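Local coordinates for protein aminopeptidase YwaD (Bacillus subtilis, PDB 6HC6) that releases N-terminal amino acids from peptides by hydrolysis, arginine, lysine and leucine among them, as a secreted aminopeptidase with two zinc ions per subunit, at residues A[229-234]-A[287-292]; A[243-248]-A[316-321]; A[346-351]-A[363-368]. One frame throughout, in Å; residues are numbered along the deposited sequence.

Contact 1. Residues A[229-234]-A[287-292]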
# COMPACT_ATOMS: atom_id res chain seq x y z
N ASN A 229 -1.81 11.60 7.45
CA ASN A 229 -0.82 11.94 6.45
C ASN A 229 0.10 13.00 7.05
O ASN A 229 -0.32 13.80 7.89
CB ASN A 229 -1.47 12.50 5.18
CG ASN A 229 -2.48 11.55 4.57
OD1 ASN A 229 -2.25 10.35 4.53
ND2 ASN A 229 -3.59 12.09 4.09
N ILE A 230 1.36 12.98 6.63
CA ILE A 230 2.34 13.96 7.08
C ILE A 230 2.78 14.75 5.86
O ILE A 230 3.34 14.18 4.92
CB ILE A 230 3.53 13.30 7.78
CG1 ILE A 230 3.04 12.43 8.94
CG2 ILE A 230 4.49 14.37 8.32
CD1 ILE A 230 2.91 10.99 8.59
N ILE A 231 2.51 16.05 5.88
CA ILE A 231 2.71 16.91 4.72
C ILE A 231 3.77 17.94 5.07
O ILE A 231 3.56 18.75 5.97
CB ILE A 231 1.41 17.60 4.30
CG1 ILE A 231 0.29 16.55 4.13
CG2 ILE A 231 1.65 18.42 3.05
CD1 ILE A 231 -1.10 17.12 4.45
N GLY A 232 4.88 17.91 4.35
CA GLY A 232 5.92 18.92 4.51
C GLY A 232 6.07 19.74 3.25
O GLY A 232 6.35 19.19 2.18
N ILE A 233 5.90 21.06 3.34
CA ILE A 233 5.80 21.91 2.16
C ILE A 233 7.01 22.82 2.08
O ILE A 233 7.38 23.47 3.07
CB ILE A 233 4.50 22.73 2.15
CG1 ILE A 233 3.30 21.77 2.18
CG2 ILE A 233 4.47 23.63 0.93
CD1 ILE A 233 1.95 22.47 2.13
N LYS A 234 7.63 22.85 0.91
CA LYS A 234 8.67 23.80 0.53
C LYS A 234 8.00 24.84 -0.37
O LYS A 234 7.71 24.57 -1.54
CB LYS A 234 9.80 23.07 -0.19
CG LYS A 234 10.77 23.96 -0.95
CD LYS A 234 11.99 23.14 -1.33
CE LYS A 234 12.87 23.88 -2.31
NZ LYS A 234 13.62 24.97 -1.64
N ARG A 287 5.31 19.74 -2.25
CA ARG A 287 4.70 19.09 -1.09
C ARG A 287 5.24 17.67 -1.00
O ARG A 287 5.00 16.85 -1.89
CB ARG A 287 3.18 19.11 -1.21
CG ARG A 287 2.64 20.51 -1.40
CD ARG A 287 1.14 20.54 -1.28
NE ARG A 287 0.64 21.90 -1.44
CZ ARG A 287 -0.65 22.22 -1.53
NH1 ARG A 287 -1.57 21.27 -1.47
NH2 ARG A 287 -1.01 23.49 -1.67
N PHE A 288 5.99 17.39 0.06
CA PHE A 288 6.44 16.04 0.34
C PHE A 288 5.44 15.39 1.27
O PHE A 288 5.15 15.93 2.35
CB PHE A 288 7.83 16.03 0.96
CG PHE A 288 8.87 16.68 0.11
CD1 PHE A 288 9.12 18.04 0.21
CD2 PHE A 288 9.59 15.94 -0.82
CE1 PHE A 288 10.08 18.66 -0.58
CE2 PHE A 288 10.55 16.56 -1.62
CZ PHE A 288 10.80 17.91 -1.49
N ILE A 289 4.87 14.27 0.87
CA ILE A 289 3.79 13.69 1.66
C ILE A 289 4.11 12.24 1.96
O ILE A 289 4.42 11.46 1.05
CB ILE A 289 2.43 13.79 0.96
CG1 ILE A 289 2.24 15.21 0.43
CG2 ILE A 289 1.36 13.38 1.95
CD1 ILE A 289 0.87 15.47 -0.12
N ALA A 290 3.99 11.89 3.24
CA ALA A 290 3.94 10.51 3.69
C ALA A 290 2.47 10.16 3.93
O ALA A 290 1.84 10.72 4.83
CB ALA A 290 4.79 10.33 4.95
N PHE A 291 1.93 9.25 3.11
CA PHE A 291 0.52 8.89 3.17
C PHE A 291 0.31 7.74 4.14
O PHE A 291 1.00 6.73 4.06
CB PHE A 291 0.00 8.47 1.79
CG PHE A 291 -0.21 9.61 0.84
CD1 PHE A 291 -1.05 10.66 1.17
CD2 PHE A 291 0.41 9.60 -0.39
CE1 PHE A 291 -1.23 11.72 0.28
CE2 PHE A 291 0.22 10.64 -1.28
CZ PHE A 291 -0.60 11.70 -0.94
N GLY A 292 -0.68 7.87 5.02
CA GLY A 292 -1.05 6.74 5.85
C GLY A 292 -2.07 5.85 5.17
O GLY A 292 -2.69 6.22 4.19
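Asn229 sets its amide against the edge of the Phe291 ring, the two planes 88° apart, with OD1 of Asn229 3.6 Å from CD1 of Phe291. CG of Asn229 stands beside its own backbone N (chi1 -57°), and OD1 turns to accept a bond in its carbonyl plane from the N of Gly292, 3.0 Å from OD1 of Asn229. Thus a side chain carries the pairing one residue past the strand end, while ND2 is held by Gly300 and Gln90. Inward, the antiparallel strands bond through Ile230 with Ala290 and Gly232 with Phe288; the N of Gly232 lies 2.8 Å from O of Phe288. On one face Ile231 and Ile289 lie side by side, CG1 of Ile231 4.0 Å from CG2 of Ile289. Beside them the extended Arg287 runs alongside Ile233, whose CD1 is 3.8 Å from NE of Arg287; salt bridges to Glu285 and Glu312 anchor the guanidinium. On the other face CD1 of Ile230 meets CB of Ala290 under helix 67-82, and the Phe288 ring turns an edge to the O of Gly232. Such an antiparallel pair beside parallel strands belongs to the mixed central sheet of the M28 zinc-peptidase fold.

Contact 2. Residues A[243-248]-A[316-321]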
# COMPACT_ATOMS: atom_id res chain seq x y z
N ASP A 243 2.62 26.77 -9.02
CA ASP A 243 2.34 25.40 -9.42
C ASP A 243 2.79 24.45 -8.31
O ASP A 243 3.83 24.67 -7.67
CB ASP A 243 3.07 25.06 -10.72
CG ASP A 243 2.54 25.85 -11.92
OD1 ASP A 243 1.37 26.29 -11.88
OD2 ASP A 243 3.30 26.03 -12.89
N ILE A 244 2.02 23.39 -8.08
CA ILE A 244 2.30 22.45 -7.00
C ILE A 244 2.86 21.16 -7.56
O ILE A 244 2.30 20.58 -8.50
CB ILE A 244 1.04 22.15 -6.17
CG1 ILE A 244 0.47 23.42 -5.56
CG2 ILE A 244 1.38 21.20 -5.04
CD1 ILE A 244 -0.99 23.29 -5.22
N VAL A 245 3.96 20.69 -6.96
CA VAL A 245 4.58 19.40 -7.28
C VAL A 245 4.50 18.54 -6.03
O VAL A 245 4.83 19.01 -4.93
CB VAL A 245 6.04 19.60 -7.74
CG1 VAL A 245 6.80 18.26 -7.84
CG2 VAL A 245 6.08 20.38 -9.05
N TYR A 246 4.01 17.31 -6.17
CA TYR A 246 3.84 16.40 -5.04
C TYR A 246 4.86 15.27 -5.13
O TYR A 246 4.97 14.62 -6.17
CB TYR A 246 2.42 15.81 -5.03
CG TYR A 246 1.29 16.83 -5.05
CD1 TYR A 246 0.69 17.25 -3.86
CD2 TYR A 246 0.80 17.33 -6.24
CE1 TYR A 246 -0.34 18.14 -3.87
CE2 TYR A 246 -0.24 18.22 -6.26
CZ TYR A 246 -0.81 18.63 -5.07
OH TYR A 246 -1.84 19.53 -5.06
N VAL A 247 5.60 15.04 -4.05
CA VAL A 247 6.51 13.91 -3.94
C VAL A 247 6.02 13.07 -2.77
O VAL A 247 5.96 13.58 -1.63
CB VAL A 247 7.97 14.34 -3.73
CG1 VAL A 247 8.89 13.11 -3.74
CG2 VAL A 247 8.39 15.33 -4.80
N THR A 248 5.62 11.83 -3.04
CA THR A 248 4.77 11.12 -2.08
C THR A 248 5.18 9.66 -1.94
O THR A 248 5.78 9.05 -2.84
CB THR A 248 3.28 11.20 -2.46
OG1 THR A 248 3.03 10.47 -3.66
CG2 THR A 248 2.83 12.67 -2.65
N SER A 316 -2.25 22.24 -9.48
CA SER A 316 -1.52 21.00 -9.28
C SER A 316 -0.90 20.52 -10.59
O SER A 316 -1.61 20.35 -11.59
CB SER A 316 -2.45 19.93 -8.73
OG SER A 316 -2.86 20.24 -7.41
N GLU A 317 0.41 20.30 -10.58
CA GLU A 317 1.13 20.01 -11.80
C GLU A 317 1.48 18.54 -11.96
O GLU A 317 1.17 17.94 -12.99
CB GLU A 317 2.41 20.85 -11.87
CG GLU A 317 3.23 20.64 -13.13
CD GLU A 317 4.45 21.52 -13.16
OE1 GLU A 317 4.29 22.74 -12.98
OE2 GLU A 317 5.57 21.00 -13.34
N VAL A 318 2.12 17.94 -10.96
CA VAL A 318 2.69 16.62 -11.14
C VAL A 318 2.84 15.97 -9.76
O VAL A 318 3.09 16.66 -8.77
CB VAL A 318 4.03 16.72 -11.91
CG1 VAL A 318 5.00 17.65 -11.19
CG2 VAL A 318 4.66 15.41 -12.05
N ASN A 319 2.63 14.65 -9.71
CA ASN A 319 2.84 13.82 -8.52
C ASN A 319 3.85 12.73 -8.86
O ASN A 319 3.60 11.92 -9.76
CB ASN A 319 1.52 13.19 -8.05
CG ASN A 319 1.73 12.02 -7.11
OD1 ASN A 319 1.21 10.93 -7.32
ND2 ASN A 319 2.52 12.24 -6.06
N PHE A 320 4.98 12.72 -8.15
CA PHE A 320 5.94 11.62 -8.22
C PHE A 320 5.72 10.75 -6.99
O PHE A 320 6.04 11.16 -5.87
CB PHE A 320 7.38 12.14 -8.19
CG PHE A 320 7.76 12.99 -9.35
CD1 PHE A 320 7.38 14.32 -9.40
CD2 PHE A 320 8.53 12.47 -10.39
CE1 PHE A 320 7.74 15.13 -10.47
CE2 PHE A 320 8.90 13.28 -11.46
CZ PHE A 320 8.50 14.60 -11.50
N ASN A 321 5.17 9.55 -7.18
CA ASN A 321 4.91 8.65 -6.07
C ASN A 321 5.96 7.55 -6.04
O ASN A 321 6.27 6.96 -7.08
CB ASN A 321 3.50 8.04 -6.16
CG ASN A 321 3.15 7.20 -4.94
OD1 ASN A 321 2.94 7.72 -3.85
ND2 ASN A 321 3.09 5.89 -5.12
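Strands 244-248 and 316-321 run parallel, their axes 8° apart and 4.6 Å at closest approach, in the middle of the mixed sheet of the M28 peptidase domain. A beta bulge at Glu317 shifts the register by one residue between Ile244 and Val245; beyond it Val245 pairs with Val318, Tyr246 with Asn319 and Val247 with Phe320. The O of Ile244 accepts from the N of Glu317, and Tyr246 then bonds twice to the same strand, its N donating to the O of Val318 and its O accepting from the N of Phe320. On the face of Val245 and Phe320, CG2 of Val245 packs 3.6 Å from CG1 of Val318, which sits between its own backbone N and carbonyl carbon (chi1 56°), and helix 412-430 covers this layer.

The face of Tyr246 and Thr248 mixes ring packing with polar bonds. Tyr246 reaches back along the strand, with CG2 of Ile244 over one ring face toward the rim, and its OH donates to OG of Ser316 at 2.7 Å; that OG also bonds the O of Glu312. A phenylalanine in place of Tyr246 would probably keep the ring packing but leave OG of Ser316 without this donor. At the strand start, OE1 of Glu317 and OD2 of Asp243 are 3.4 Å apart, a repulsion that Lys284 probably eases through its salt bridge to Glu317. Near the zinc site Thr248 relays a chain of bonds: its OG1 accepts from ND2 of Asn319 at 3.0 Å and donates to OD1 of Asn321 at 2.8 Å, meeting that oxygen on a lone pair.

Contact 3. Residues A[346-351]-A[363-368]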
# COMPACT_ATOMS: atom_id res chain seq x y z
N TYR A 346 3.46 14.20 -17.72
CA TYR A 346 4.57 15.05 -17.29
C TYR A 346 5.58 14.30 -16.43
O TYR A 346 6.78 14.61 -16.49
CB TYR A 346 4.02 16.27 -16.55
CG TYR A 346 3.51 17.36 -17.47
CD1 TYR A 346 3.89 17.41 -18.80
CD2 TYR A 346 2.65 18.35 -17.00
CE1 TYR A 346 3.44 18.42 -19.65
CE2 TYR A 346 2.20 19.36 -17.85
CZ TYR A 346 2.59 19.39 -19.17
OH TYR A 346 2.14 20.38 -20.02
N VAL A 347 5.13 13.33 -15.62
CA VAL A 347 6.07 12.56 -14.79
C VAL A 347 7.01 11.74 -15.68
O VAL A 347 8.22 11.71 -15.46
CB VAL A 347 5.31 11.63 -13.83
CG1 VAL A 347 6.29 10.95 -12.89
CG2 VAL A 347 4.25 12.36 -13.06
N TRP A 348 6.44 11.05 -16.67
CA TRP A 348 7.29 10.29 -17.57
C TRP A 348 8.25 11.19 -18.33
O TRP A 348 9.45 10.88 -18.45
CB TRP A 348 6.42 9.48 -18.54
CG TRP A 348 7.25 8.78 -19.56
CD1 TRP A 348 7.25 9.00 -20.91
CD2 TRP A 348 8.22 7.75 -19.32
NE1 TRP A 348 8.16 8.17 -21.52
CE2 TRP A 348 8.77 7.40 -20.57
CE3 TRP A 348 8.68 7.10 -18.16
CZ2 TRP A 348 9.75 6.42 -20.70
CZ3 TRP A 348 9.66 6.13 -18.30
CH2 TRP A 348 10.18 5.80 -19.56
N GLU A 349 7.76 12.33 -18.84
CA GLU A 349 8.63 13.24 -19.58
C GLU A 349 9.84 13.64 -18.75
O GLU A 349 10.99 13.55 -19.22
CB GLU A 349 7.85 14.48 -20.02
CG GLU A 349 6.78 14.21 -21.05
CD GLU A 349 6.04 15.48 -21.47
OE1 GLU A 349 6.65 16.56 -21.42
OE2 GLU A 349 4.85 15.39 -21.83
N SER A 350 9.61 14.04 -17.50
CA SER A 350 10.72 14.47 -16.65
C SER A 350 11.64 13.30 -16.32
O SER A 350 12.86 13.48 -16.22
CB SER A 350 10.19 15.11 -15.38
OG SER A 350 9.69 16.41 -15.67
N SER A 351 11.06 12.11 -16.13
CA SER A 351 11.87 10.93 -15.83
C SER A 351 12.69 10.50 -17.03
O SER A 351 13.88 10.17 -16.89
CB SER A 351 10.98 9.79 -15.35
OG SER A 351 10.23 10.18 -14.21
N LEU A 363 14.90 2.33 -17.46
CA LEU A 363 13.65 2.99 -17.11
C LEU A 363 12.58 2.59 -18.13
O LEU A 363 12.80 2.69 -19.34
CB LEU A 363 13.83 4.51 -17.09
CG LEU A 363 12.72 5.33 -16.41
CD1 LEU A 363 12.80 5.13 -14.92
CD2 LEU A 363 12.84 6.81 -16.76
N SER A 364 11.44 2.13 -17.64
CA SER A 364 10.35 1.72 -18.52
C SER A 364 9.04 2.37 -18.07
O SER A 364 8.73 2.42 -16.88
CB SER A 364 10.19 0.19 -18.54
OG SER A 364 11.29 -0.42 -19.18
N LEU A 365 8.30 2.88 -19.04
CA LEU A 365 6.93 3.32 -18.80
C LEU A 365 6.00 2.13 -18.92
O LEU A 365 6.13 1.31 -19.84
CB LEU A 365 6.53 4.41 -19.80
CG LEU A 365 5.08 4.89 -19.78
CD1 LEU A 365 4.80 5.67 -18.52
CD2 LEU A 365 4.79 5.75 -21.01
N THR A 366 5.04 2.03 -18.01
CA THR A 366 4.09 0.93 -18.08
C THR A 366 2.79 1.35 -17.40
O THR A 366 2.70 2.41 -16.78
CB THR A 366 4.69 -0.33 -17.46
OG1 THR A 366 3.87 -1.45 -17.80
CG2 THR A 366 4.78 -0.16 -15.93
N GLN A 367 1.77 0.51 -17.54
CA GLN A 367 0.51 0.75 -16.85
C GLN A 367 0.55 0.12 -15.46
O GLN A 367 1.06 -1.00 -15.29
CB GLN A 367 -0.67 0.18 -17.65
CG GLN A 367 -2.06 0.60 -17.13
CD GLN A 367 -2.52 -0.20 -15.92
OE1 GLN A 367 -2.13 -1.36 -15.74
NE2 GLN A 367 -3.33 0.42 -15.07
N GLY A 368 0.02 0.83 -14.48
CA GLY A 368 -0.14 0.25 -13.16
C GLY A 368 -0.86 1.21 -12.24
O GLY A 368 -0.70 2.43 -12.36
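Trp348 supplies the aromatic part of this contact: CB of Leu365 sits over the centre of its six-membered ring, 3.6 Å from the centroid and 3° off the ring normal, a CH-pi contact. CG of Trp348 is anti to its backbone N (chi1 175°), and from there the indole extends to strand 363-367. CD2 of Leu365 lies over the five-membered ring, 4.1 Å from CD1 of Trp348. The far rim of the indole reaches the strand backbone, where CH2 of Trp348 is 3.5 Å from the N of Leu365.

Aliphatic packing continues at Leu363, whose side chain slides past that of Trp348 in the opposite direction. Its CD2 lies 3.6 Å from CZ3 of Trp348 and 3.8 Å from CB of Ser351, so one methyl bridges the indole and the next helical turn.

The side-chain hydrogen bond within these segments lies in the helix. OG of Ser351 turns back to donate to the O of Val347 at 2.8 Å, from above the carbonyl plane; the N of Ser351 reaches the same oxygen from the opposite face.

Helix and strand are joined in a beta-alpha-beta unit with strand 334-339, whose Val337 also touches Trp348. Since the contact is mainly carbon against carbon and ring, it probably depends on the shape fit of Leu363 and Leu365 to the indole rather than on directional bonds.

Overall arrangement
The three contacts sample one mixed sheet from one side toward the other. Contacts 1 and 2, with centres 11 Å apart, meet where strands 285-291 and 244-250 are neighbours: the N of Ile289 lies 2.8 Å from the O of Val247, and the Phe291 ring packs against Thr248. Contact 3 is centred 14 Å from contact 2 and touches it through Val347, whose CG1 is 3.7 Å from CD2 of Phe320; it stays about 12 Å from contact 1 at the nearest atoms. Asn321 of contact 2 has its side chain about 7 Å from a zinc ion, Phe291 of contact 1 about 10 Å, whereas contact 3 is remote from the zinc site.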